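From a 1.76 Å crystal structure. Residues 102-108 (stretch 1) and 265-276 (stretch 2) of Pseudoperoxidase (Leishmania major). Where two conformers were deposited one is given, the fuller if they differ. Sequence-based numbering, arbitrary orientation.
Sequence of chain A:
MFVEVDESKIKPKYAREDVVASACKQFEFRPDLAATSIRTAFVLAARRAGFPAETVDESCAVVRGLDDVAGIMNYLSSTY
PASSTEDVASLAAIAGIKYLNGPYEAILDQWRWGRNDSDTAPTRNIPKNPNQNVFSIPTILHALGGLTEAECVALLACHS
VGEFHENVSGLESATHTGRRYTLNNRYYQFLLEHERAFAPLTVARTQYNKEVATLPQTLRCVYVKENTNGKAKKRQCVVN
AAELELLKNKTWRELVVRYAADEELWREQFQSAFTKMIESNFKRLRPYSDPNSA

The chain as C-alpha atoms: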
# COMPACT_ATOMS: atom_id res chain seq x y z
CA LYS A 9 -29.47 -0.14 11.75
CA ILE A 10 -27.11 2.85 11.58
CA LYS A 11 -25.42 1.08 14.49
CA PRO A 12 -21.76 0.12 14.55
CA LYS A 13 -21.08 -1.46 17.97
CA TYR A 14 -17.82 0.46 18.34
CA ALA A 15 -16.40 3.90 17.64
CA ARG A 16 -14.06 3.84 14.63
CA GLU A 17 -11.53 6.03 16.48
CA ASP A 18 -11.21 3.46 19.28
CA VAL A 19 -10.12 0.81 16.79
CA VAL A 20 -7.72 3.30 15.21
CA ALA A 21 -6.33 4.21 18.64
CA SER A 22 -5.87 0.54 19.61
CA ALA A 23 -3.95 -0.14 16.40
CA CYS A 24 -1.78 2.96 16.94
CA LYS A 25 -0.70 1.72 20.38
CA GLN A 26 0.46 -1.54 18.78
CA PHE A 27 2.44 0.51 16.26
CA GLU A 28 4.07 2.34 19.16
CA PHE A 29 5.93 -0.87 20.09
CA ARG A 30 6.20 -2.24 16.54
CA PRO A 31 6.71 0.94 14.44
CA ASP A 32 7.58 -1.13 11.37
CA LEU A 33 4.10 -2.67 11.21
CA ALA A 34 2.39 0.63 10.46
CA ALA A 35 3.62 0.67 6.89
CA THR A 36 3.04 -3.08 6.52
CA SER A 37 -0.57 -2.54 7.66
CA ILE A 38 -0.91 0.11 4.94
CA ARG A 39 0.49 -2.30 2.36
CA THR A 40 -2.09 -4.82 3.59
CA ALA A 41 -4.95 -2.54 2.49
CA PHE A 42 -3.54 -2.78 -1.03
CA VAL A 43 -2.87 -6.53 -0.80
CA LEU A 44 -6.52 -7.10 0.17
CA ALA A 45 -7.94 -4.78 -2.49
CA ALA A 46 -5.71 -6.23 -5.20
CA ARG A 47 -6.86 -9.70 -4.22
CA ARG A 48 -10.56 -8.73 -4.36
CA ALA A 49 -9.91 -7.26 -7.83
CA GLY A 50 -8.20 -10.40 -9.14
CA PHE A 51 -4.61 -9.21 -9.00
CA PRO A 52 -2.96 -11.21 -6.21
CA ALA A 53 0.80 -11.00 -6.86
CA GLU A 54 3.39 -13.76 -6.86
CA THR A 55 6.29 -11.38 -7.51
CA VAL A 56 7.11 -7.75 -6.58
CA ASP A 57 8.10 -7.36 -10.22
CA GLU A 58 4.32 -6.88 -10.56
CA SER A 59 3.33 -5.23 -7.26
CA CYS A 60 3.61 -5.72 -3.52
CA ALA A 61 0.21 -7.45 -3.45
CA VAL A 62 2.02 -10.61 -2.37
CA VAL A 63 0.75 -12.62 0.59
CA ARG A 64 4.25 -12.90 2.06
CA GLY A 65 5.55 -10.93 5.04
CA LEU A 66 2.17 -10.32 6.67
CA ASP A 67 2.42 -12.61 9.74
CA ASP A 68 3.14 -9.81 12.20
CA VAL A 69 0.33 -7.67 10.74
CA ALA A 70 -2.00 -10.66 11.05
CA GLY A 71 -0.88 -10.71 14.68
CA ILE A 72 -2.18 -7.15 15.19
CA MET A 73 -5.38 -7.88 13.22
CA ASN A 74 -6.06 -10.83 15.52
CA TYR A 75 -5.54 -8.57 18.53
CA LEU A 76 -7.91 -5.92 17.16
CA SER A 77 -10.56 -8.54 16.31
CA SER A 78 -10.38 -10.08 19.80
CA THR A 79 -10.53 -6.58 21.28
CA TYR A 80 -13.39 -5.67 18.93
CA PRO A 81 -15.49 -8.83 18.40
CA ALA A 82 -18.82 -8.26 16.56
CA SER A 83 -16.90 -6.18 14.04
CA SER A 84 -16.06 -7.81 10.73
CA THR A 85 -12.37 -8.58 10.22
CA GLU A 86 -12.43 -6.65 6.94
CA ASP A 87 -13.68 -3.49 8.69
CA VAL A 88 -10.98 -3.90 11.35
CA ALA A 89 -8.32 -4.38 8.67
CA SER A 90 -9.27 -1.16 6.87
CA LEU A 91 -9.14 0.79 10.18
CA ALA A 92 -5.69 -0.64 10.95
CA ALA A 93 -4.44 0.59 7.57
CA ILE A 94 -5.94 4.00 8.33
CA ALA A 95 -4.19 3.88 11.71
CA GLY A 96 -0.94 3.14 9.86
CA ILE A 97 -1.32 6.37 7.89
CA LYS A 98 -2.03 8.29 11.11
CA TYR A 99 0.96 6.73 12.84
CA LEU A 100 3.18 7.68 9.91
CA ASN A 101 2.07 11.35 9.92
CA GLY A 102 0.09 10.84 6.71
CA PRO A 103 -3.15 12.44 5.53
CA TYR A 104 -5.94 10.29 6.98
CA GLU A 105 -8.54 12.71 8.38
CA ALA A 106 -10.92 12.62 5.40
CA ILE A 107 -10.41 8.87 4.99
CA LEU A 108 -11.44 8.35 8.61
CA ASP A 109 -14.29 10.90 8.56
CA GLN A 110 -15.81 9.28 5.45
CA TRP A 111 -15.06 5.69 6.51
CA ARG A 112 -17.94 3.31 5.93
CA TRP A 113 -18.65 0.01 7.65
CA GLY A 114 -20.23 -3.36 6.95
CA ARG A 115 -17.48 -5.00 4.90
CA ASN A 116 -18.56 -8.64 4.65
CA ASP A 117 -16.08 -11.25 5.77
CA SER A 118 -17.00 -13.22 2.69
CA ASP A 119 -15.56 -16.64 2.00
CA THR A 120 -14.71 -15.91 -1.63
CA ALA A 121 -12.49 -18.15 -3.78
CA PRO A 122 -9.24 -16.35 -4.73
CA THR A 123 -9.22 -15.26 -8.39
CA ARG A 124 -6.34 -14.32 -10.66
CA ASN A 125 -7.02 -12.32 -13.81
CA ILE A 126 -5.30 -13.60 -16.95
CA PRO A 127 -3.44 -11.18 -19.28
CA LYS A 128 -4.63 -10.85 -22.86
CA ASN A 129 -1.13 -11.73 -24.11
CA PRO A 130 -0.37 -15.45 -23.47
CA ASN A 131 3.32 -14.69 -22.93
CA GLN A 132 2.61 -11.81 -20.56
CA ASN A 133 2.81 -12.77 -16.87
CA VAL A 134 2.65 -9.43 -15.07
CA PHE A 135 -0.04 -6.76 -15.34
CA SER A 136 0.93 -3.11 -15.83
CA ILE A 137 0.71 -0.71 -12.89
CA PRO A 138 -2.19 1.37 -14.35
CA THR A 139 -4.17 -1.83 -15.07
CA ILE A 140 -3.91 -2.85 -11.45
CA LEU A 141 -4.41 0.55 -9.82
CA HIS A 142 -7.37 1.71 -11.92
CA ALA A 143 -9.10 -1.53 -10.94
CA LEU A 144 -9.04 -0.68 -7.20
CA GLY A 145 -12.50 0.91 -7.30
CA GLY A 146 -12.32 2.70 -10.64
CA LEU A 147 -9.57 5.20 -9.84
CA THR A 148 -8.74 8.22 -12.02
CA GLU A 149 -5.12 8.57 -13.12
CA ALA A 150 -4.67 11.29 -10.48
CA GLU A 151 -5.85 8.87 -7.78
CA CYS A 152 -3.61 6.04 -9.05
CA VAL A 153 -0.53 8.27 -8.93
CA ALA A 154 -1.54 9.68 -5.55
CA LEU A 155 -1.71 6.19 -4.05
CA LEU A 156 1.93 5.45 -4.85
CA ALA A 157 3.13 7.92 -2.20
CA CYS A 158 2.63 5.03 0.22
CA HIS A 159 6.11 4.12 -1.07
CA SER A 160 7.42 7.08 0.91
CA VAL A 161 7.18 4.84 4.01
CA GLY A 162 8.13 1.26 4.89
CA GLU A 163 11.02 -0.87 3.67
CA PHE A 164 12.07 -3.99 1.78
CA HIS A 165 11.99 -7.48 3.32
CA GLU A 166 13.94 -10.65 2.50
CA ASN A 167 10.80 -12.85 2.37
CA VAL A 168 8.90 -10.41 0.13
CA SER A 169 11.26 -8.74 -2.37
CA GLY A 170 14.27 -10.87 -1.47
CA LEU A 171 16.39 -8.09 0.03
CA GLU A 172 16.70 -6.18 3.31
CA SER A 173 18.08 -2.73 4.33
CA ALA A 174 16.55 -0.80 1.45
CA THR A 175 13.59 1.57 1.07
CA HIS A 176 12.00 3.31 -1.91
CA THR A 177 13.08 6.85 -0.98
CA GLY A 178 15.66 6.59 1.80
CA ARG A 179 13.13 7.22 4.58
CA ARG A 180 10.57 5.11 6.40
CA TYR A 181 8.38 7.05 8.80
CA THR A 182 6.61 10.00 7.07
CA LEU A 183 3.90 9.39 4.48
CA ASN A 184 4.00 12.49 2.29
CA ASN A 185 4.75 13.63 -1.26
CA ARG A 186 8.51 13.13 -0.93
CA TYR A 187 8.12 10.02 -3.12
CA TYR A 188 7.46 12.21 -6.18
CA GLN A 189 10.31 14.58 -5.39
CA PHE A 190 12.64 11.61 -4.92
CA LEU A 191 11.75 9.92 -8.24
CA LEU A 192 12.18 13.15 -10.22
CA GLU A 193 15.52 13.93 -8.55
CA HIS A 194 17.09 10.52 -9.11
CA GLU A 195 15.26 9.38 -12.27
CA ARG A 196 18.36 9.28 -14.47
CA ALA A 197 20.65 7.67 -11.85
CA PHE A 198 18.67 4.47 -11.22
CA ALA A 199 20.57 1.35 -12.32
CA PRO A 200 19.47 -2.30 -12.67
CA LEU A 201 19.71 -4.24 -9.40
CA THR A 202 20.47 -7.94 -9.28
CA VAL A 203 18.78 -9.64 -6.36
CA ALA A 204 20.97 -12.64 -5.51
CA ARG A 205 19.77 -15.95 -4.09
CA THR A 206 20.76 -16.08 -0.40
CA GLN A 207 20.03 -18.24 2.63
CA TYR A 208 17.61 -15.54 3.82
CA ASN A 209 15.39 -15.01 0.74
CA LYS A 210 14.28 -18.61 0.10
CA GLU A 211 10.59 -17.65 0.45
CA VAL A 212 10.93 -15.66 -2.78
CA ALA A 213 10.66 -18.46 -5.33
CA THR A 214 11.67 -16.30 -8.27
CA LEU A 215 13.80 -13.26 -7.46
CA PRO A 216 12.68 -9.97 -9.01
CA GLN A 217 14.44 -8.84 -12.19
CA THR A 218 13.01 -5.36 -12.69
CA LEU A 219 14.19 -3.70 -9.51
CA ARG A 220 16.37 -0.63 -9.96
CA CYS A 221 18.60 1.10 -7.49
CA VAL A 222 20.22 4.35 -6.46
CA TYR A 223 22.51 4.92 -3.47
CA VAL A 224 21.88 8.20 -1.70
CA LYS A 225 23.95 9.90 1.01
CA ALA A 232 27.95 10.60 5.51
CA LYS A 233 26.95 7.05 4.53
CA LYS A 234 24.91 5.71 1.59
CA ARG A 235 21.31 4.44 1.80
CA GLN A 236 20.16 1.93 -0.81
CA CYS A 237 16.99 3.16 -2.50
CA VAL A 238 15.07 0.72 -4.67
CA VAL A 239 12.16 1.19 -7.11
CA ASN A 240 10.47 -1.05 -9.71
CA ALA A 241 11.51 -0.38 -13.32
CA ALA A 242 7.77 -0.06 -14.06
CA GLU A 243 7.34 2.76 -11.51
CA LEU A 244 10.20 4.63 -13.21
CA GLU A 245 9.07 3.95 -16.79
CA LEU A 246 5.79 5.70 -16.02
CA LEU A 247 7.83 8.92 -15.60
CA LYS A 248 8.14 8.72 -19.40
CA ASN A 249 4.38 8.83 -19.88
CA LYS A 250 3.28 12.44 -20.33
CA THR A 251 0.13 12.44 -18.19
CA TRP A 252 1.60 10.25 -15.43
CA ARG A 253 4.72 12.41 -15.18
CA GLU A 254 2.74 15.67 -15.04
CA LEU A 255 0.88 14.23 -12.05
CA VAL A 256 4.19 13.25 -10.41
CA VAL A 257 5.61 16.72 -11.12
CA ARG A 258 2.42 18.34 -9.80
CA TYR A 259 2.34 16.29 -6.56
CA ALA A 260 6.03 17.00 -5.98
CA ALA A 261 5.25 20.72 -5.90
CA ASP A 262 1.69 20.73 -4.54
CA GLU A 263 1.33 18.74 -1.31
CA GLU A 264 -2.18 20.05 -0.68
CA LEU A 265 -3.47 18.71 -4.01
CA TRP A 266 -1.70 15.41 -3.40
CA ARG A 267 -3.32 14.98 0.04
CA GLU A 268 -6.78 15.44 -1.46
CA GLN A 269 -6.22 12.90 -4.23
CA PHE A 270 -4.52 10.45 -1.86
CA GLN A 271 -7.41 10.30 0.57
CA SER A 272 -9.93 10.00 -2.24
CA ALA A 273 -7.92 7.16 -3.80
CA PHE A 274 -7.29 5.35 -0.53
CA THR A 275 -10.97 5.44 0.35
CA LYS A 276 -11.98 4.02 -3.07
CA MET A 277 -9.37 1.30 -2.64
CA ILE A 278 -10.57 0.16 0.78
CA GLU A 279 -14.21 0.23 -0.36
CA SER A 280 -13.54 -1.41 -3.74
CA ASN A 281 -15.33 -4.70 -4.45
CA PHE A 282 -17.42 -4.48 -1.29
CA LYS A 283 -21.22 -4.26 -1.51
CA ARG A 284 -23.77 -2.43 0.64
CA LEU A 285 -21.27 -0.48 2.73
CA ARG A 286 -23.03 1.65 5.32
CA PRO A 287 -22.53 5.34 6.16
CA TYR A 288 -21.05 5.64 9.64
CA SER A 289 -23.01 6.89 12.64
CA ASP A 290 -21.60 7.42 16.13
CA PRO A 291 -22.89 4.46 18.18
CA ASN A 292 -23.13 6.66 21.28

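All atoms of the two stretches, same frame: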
# COMPACT_ATOMS: atom_id res chain seq x y z
N GLY A 102 0.67 10.70 8.04
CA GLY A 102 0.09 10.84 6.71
C GLY A 102 -1.27 11.51 6.75
O GLY A 102 -1.82 11.78 7.82
N PRO A 103 -1.82 11.83 5.57
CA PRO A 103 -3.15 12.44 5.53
C PRO A 103 -4.21 11.35 5.64
O PRO A 103 -4.34 10.52 4.74
CB PRO A 103 -3.19 13.10 4.15
CG PRO A 103 -2.25 12.30 3.30
CD PRO A 103 -1.16 11.82 4.24
N TYR A 104 -4.97 11.36 6.74
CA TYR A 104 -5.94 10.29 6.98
C TYR A 104 -7.29 10.82 7.46
O TYR A 104 -8.24 10.06 7.61
CB TYR A 104 -5.40 9.32 8.03
CG TYR A 104 -5.42 9.91 9.41
CD1 TYR A 104 -4.39 10.72 9.85
CD2 TYR A 104 -6.49 9.67 10.27
CE1 TYR A 104 -4.42 11.27 11.10
CE2 TYR A 104 -6.52 10.23 11.52
CZ TYR A 104 -5.48 11.02 11.93
OH TYR A 104 -5.50 11.56 13.18
N GLU A 105 -7.37 12.12 7.73
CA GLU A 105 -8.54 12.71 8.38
C GLU A 105 -9.84 12.56 7.59
O GLU A 105 -10.88 12.21 8.15
CB GLU A 105 -8.28 14.18 8.71
CG GLU A 105 -7.28 14.43 9.86
CD GLU A 105 -5.82 14.51 9.41
OE1 GLU A 105 -5.49 14.02 8.30
OE2 GLU A 105 -5.00 15.06 10.19
N ALA A 106 -9.78 12.82 6.29
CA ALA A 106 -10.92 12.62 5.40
C ALA A 106 -11.23 11.14 5.20
O ALA A 106 -12.40 10.75 5.12
CB ALA A 106 -10.67 13.28 4.05
N ILE A 107 -10.19 10.31 5.12
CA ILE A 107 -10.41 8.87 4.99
C ILE A 107 -11.18 8.36 6.20
O ILE A 107 -12.12 7.58 6.06
CB ILE A 107 -9.08 8.08 4.91
CG1 ILE A 107 -8.19 8.58 3.76
CG2 ILE A 107 -9.36 6.61 4.72
CD1 ILE A 107 -6.77 7.97 3.77
N LEU A 108 -10.78 8.80 7.39
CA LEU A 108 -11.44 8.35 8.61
C LEU A 108 -12.85 8.93 8.73
O LEU A 108 -13.80 8.20 9.04
CB LEU A 108 -10.61 8.69 9.84
CG LEU A 108 -11.19 8.13 11.15
CD1 LEU A 108 -11.44 6.63 11.02
CD2 LEU A 108 -10.27 8.43 12.32
N LEU A 265 -2.74 19.43 -2.97
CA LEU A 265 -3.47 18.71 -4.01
C LEU A 265 -3.25 17.22 -3.84
O LEU A 265 -4.19 16.43 -3.92
CB LEU A 265 -3.03 19.14 -5.40
CG LEU A 265 -3.63 18.31 -6.54
CD1 LEU A 265 -5.15 18.43 -6.57
CD2 LEU A 265 -3.03 18.74 -7.87
N TRP A 266 -1.99 16.83 -3.59
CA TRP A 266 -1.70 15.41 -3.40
C TRP A 266 -2.51 14.81 -2.25
O TRP A 266 -3.06 13.72 -2.39
CB TRP A 266 -0.20 15.14 -3.19
CG TRP A 266 -0.01 13.74 -2.67
CD1 TRP A 266 -0.07 12.58 -3.38
CD2 TRP A 266 0.20 13.36 -1.30
NE1 TRP A 266 0.12 11.50 -2.54
CE2 TRP A 266 0.29 11.95 -1.26
CE3 TRP A 266 0.35 14.08 -0.10
CZ2 TRP A 266 0.49 11.25 -0.08
CZ3 TRP A 266 0.56 13.38 1.07
CH2 TRP A 266 0.64 11.98 1.08
N ARG A 267 -2.57 15.51 -1.11
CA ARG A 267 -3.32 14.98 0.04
C ARG A 267 -4.79 14.71 -0.29
O ARG A 267 -5.38 13.71 0.15
CB ARG A 267 -3.22 15.92 1.24
CG ARG A 267 -1.86 15.89 1.94
CD ARG A 267 -1.93 16.56 3.31
NE ARG A 267 -2.25 17.97 3.23
CZ ARG A 267 -1.35 18.95 3.38
NH1 ARG A 267 -0.08 18.65 3.61
NH2 ARG A 267 -1.73 20.22 3.29
N GLU A 268 -5.39 15.60 -1.07
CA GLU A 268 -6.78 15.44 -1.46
C GLU A 268 -6.98 14.18 -2.29
O GLU A 268 -7.85 13.36 -2.01
CB GLU A 268 -7.24 16.66 -2.25
CG GLU A 268 -8.65 16.53 -2.80
CD GLU A 268 -9.00 17.64 -3.76
OE1 GLU A 268 -9.83 18.50 -3.40
OE2 GLU A 268 -8.44 17.64 -4.89
N GLN A 269 -6.14 14.04 -3.32
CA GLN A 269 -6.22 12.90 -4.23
C GLN A 269 -5.88 11.58 -3.53
O GLN A 269 -6.47 10.53 -3.82
CB GLN A 269 -5.31 13.15 -5.43
CG GLN A 269 -5.73 14.38 -6.25
CD GLN A 269 -7.10 14.17 -6.89
OE1 GLN A 269 -7.38 13.08 -7.40
NE2 GLN A 269 -7.95 15.20 -6.86
N PHE A 270 -4.92 11.64 -2.61
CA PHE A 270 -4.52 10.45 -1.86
C PHE A 270 -5.68 9.90 -1.06
O PHE A 270 -5.96 8.70 -1.09
CB PHE A 270 -3.36 10.79 -0.90
CG PHE A 270 -2.95 9.64 -0.02
CD1 PHE A 270 -2.10 8.66 -0.50
CD2 PHE A 270 -3.43 9.53 1.28
CE1 PHE A 270 -1.73 7.58 0.31
CE2 PHE A 270 -3.06 8.46 2.10
CZ PHE A 270 -2.21 7.49 1.61
N GLN A 271 -6.36 10.76 -0.32
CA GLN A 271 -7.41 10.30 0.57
C GLN A 271 -8.59 9.79 -0.25
O GLN A 271 -9.22 8.79 0.11
CB GLN A 271 -7.82 11.41 1.55
CG GLN A 271 -6.67 11.81 2.49
CD GLN A 271 -7.08 12.79 3.56
OE1 GLN A 271 -7.59 12.39 4.61
NE2 GLN A 271 -6.86 14.07 3.32
N SER A 272 -8.86 10.46 -1.36
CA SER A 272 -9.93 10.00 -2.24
C SER A 272 -9.60 8.62 -2.82
O SER A 272 -10.46 7.72 -2.86
CB SER A 272 -10.18 11.02 -3.34
OG SER A 272 -11.00 10.45 -4.34
N ALA A 273 -8.36 8.44 -3.28
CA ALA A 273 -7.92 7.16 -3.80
C ALA A 273 -7.95 6.07 -2.74
O ALA A 273 -8.41 4.94 -2.99
CB ALA A 273 -6.51 7.27 -4.38
N PHE A 274 -7.43 6.38 -1.55
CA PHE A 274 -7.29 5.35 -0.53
C PHE A 274 -8.67 4.88 -0.10
O PHE A 274 -8.90 3.68 0.08
CB PHE A 274 -6.48 5.86 0.67
CG PHE A 274 -5.87 4.75 1.49
CD1 PHE A 274 -6.61 4.12 2.47
CD2 PHE A 274 -4.56 4.34 1.26
CE1 PHE A 274 -6.06 3.08 3.23
CE2 PHE A 274 -4.00 3.30 2.03
CZ PHE A 274 -4.76 2.68 3.00
N THR A 275 -9.60 5.81 0.05
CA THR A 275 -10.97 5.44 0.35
C THR A 275 -11.60 4.54 -0.72
O THR A 275 -12.21 3.52 -0.38
CB THR A 275 -11.83 6.71 0.61
OG1 THR A 275 -11.50 7.24 1.89
CG2 THR A 275 -13.33 6.37 0.58
N LYS A 276 -11.47 4.89 -2.00
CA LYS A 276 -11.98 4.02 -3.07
C LYS A 276 -11.35 2.63 -2.98
O LYS A 276 -12.03 1.61 -3.15
CB LYS A 276 -11.67 4.60 -4.45
CG LYS A 276 -12.55 5.77 -4.92
CD LYS A 276 -12.25 6.03 -6.41
CE LYS A 276 -13.13 7.11 -7.06
NZ LYS A 276 -12.68 7.42 -8.47
O HOH W 1 -12.79 5.89 4.08

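Side chains of one segment commonly fit hollows between residues of a helix, and a side-chain carbonyl can take up free NH groups at a helix start; this contact, burying 440 Å² in all, shows both. Pro103, buried in the loop ahead of the helix that begins at Glu105, packs its rigid ring against Trp266, Arg267, Phe270 and Gln271: CD lies 3.6 Å from Trp266 CH2 and CG 3.6 Å from Phe270 CD2. The knob, four residues on, is Ile107, whose side chain fills the hole formed by Phe270, Gln271, Phe274 and Thr275. Its CA-to-CB bond points sideways, but the m,t rotamer carries CD1 inward, to 3.8 Å from Phe274 CB and 4.1 Å from Phe270 CE2, while CG1 rests 3.6 Å from Gln271 CB.

Gln271 touches both Pro103 and Ile107. Its methylene groups pack, and its side chain brings the amide to the first turn of the helix, where backbone NH groups lack intrahelical partners. There OE1 accepts a hydrogen bond from Ala106 N (2.8 Å) and a weak one from Ile107 N (3.4 Å). Ala106 CB itself lies 3.3 Å from Gln271 OE1. A water bridges Ile107 O and Thr275 OG1. Pro103 O is buried with no polar partner in the model, near the edge of the Phe270 ring, 3.6 Å from Phe270 CE2.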